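Local coordinates for protein monosaccharide-transporting ATPase (Actinobacillus succinogenes, PDB 5DTE) that probably serves as the periplasmic sugar-binding component of an ABC transporter and binds D-allose, at residues Glu201-Leu204 with Asn205-Asn209. Residues are numbered along the deposited sequence; the frame is centred on the assembly and turned at random.
Sequences EQAL and NVTTN
Glu201 O takes a weak hydrogen bond from Asn205 N at 3.4 Å, the first i to i+4 link of this run. Val206 N gives Gln202 O a hydrogen bond of 2.7 Å, nearly in line with the Gln202 C=O. CG2 of Val206, held beside the backbone N, and CB both lie against the same oxygen. The side chain of Gln202 turns back along the chain, where its OE1 accepts a hydrogen bond from Asn197. The segment 201-209 is part of helix 200-213, which packs on the four-stranded parallel sheet of one lobe of a two-lobed sugar-binding fold. Thr207 N donates to Ala203 O at 2.9 Å and lies above its carbonyl plane. Thr207 OG1, anti to its own carbonyl carbon (chi1 -55°), swings back over the preceding turn toward Ala203 O. Their separation of 2.4 Å is implausibly short, and the exact geometry is doubtful. Ala203 and Thr207 also face helix 225-237, touching Met227 and Ala231 respectively, while Val206 rests on Leu162 of strand 157-163. Leu204 O pairs with Thr208 N at 3.1 Å. Thr208 OG1 adds a weak bond to this oxygen on an exposed side of the helix. The Leu204 side chain reaches Thr233.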
# COMPACT_ATOMS: atom_id res chain seq x y z
N GLU A 201 3.08 13.66 -9.01
CA GLU A 201 3.81 14.85 -9.47
C GLU A 201 5.30 14.83 -9.09
O GLU A 201 6.15 15.19 -9.90
CB GLU A 201 3.14 16.13 -8.95
CG GLU A 201 3.40 17.39 -9.81
CD GLU A 201 2.66 17.38 -11.15
OE1 GLU A 201 3.06 18.14 -12.07
OE2 GLU A 201 1.67 16.62 -11.28
N GLN A 202 5.64 14.41 -7.87
CA GLN A 202 7.05 14.29 -7.48
C GLN A 202 7.86 13.22 -8.25
O GLN A 202 9.06 13.40 -8.53
CB GLN A 202 7.15 14.00 -5.99
CG GLN A 202 6.53 15.02 -5.10
CD GLN A 202 6.99 14.88 -3.66
OE1 GLN A 202 8.09 14.39 -3.38
NE2 GLN A 202 6.13 15.30 -2.73
N ALA A 203 7.21 12.10 -8.57
CA ALA A 203 7.89 11.01 -9.25
C ALA A 203 8.17 11.40 -10.70
O ALA A 203 9.11 10.90 -11.30
CB ALA A 203 7.09 9.75 -9.18
N LEU A 204 7.37 12.31 -11.25
CA LEU A 204 7.68 12.87 -12.56
C LEU A 204 8.95 13.73 -12.50
O LEU A 204 9.85 13.59 -13.33
CB LEU A 204 6.49 13.69 -13.09
CG LEU A 204 6.60 14.48 -14.41
CD1 LEU A 204 6.67 13.55 -15.60
CD2 LEU A 204 5.40 15.41 -14.53
N ASN A 205 9.04 14.60 -11.49
CA ASN A 205 10.24 15.39 -11.29
C ASN A 205 11.44 14.49 -11.02
O ASN A 205 12.45 14.55 -11.74
CB ASN A 205 10.08 16.37 -10.14
CG ASN A 205 11.27 17.29 -10.01
OD1 ASN A 205 12.31 16.91 -9.47
ND2 ASN A 205 11.14 18.51 -10.51
N VAL A 206 11.34 13.66 -9.99
CA VAL A 206 12.46 12.77 -9.66
C VAL A 206 12.90 11.88 -10.84
O VAL A 206 14.09 11.81 -11.14
CB VAL A 206 12.12 11.88 -8.47
CG1 VAL A 206 13.16 10.76 -8.34
CG2 VAL A 206 12.05 12.70 -7.19
N THR A 207 11.95 11.25 -11.53
CA THR A 207 12.29 10.34 -12.64
C THR A 207 13.02 11.06 -13.76
O THR A 207 13.92 10.50 -14.38
CB THR A 207 11.04 9.65 -13.24
OG1 THR A 207 10.31 8.98 -12.22
CG2 THR A 207 11.42 8.63 -14.29
N THR A 208 12.61 12.29 -14.04
CA THR A 208 13.26 13.05 -15.08
C THR A 208 14.72 13.27 -14.72
O THR A 208 15.61 13.01 -15.53
CB THR A 208 12.56 14.39 -15.32
OG1 THR A 208 11.51 14.17 -16.27
CG2 THR A 208 13.53 15.41 -15.88
N ASN A 209 14.95 13.71 -13.49
CA ASN A 209 16.30 13.99 -13.02
C ASN A 209 17.14 12.70 -12.92
O ASN A 209 18.37 12.73 -13.03
CB ASN A 209 16.23 14.72 -11.69
CG ASN A 209 15.45 16.03 -11.78
OD1 ASN A 209 15.55 16.76 -12.77
ND2 ASN A 209 14.66 16.31 -10.74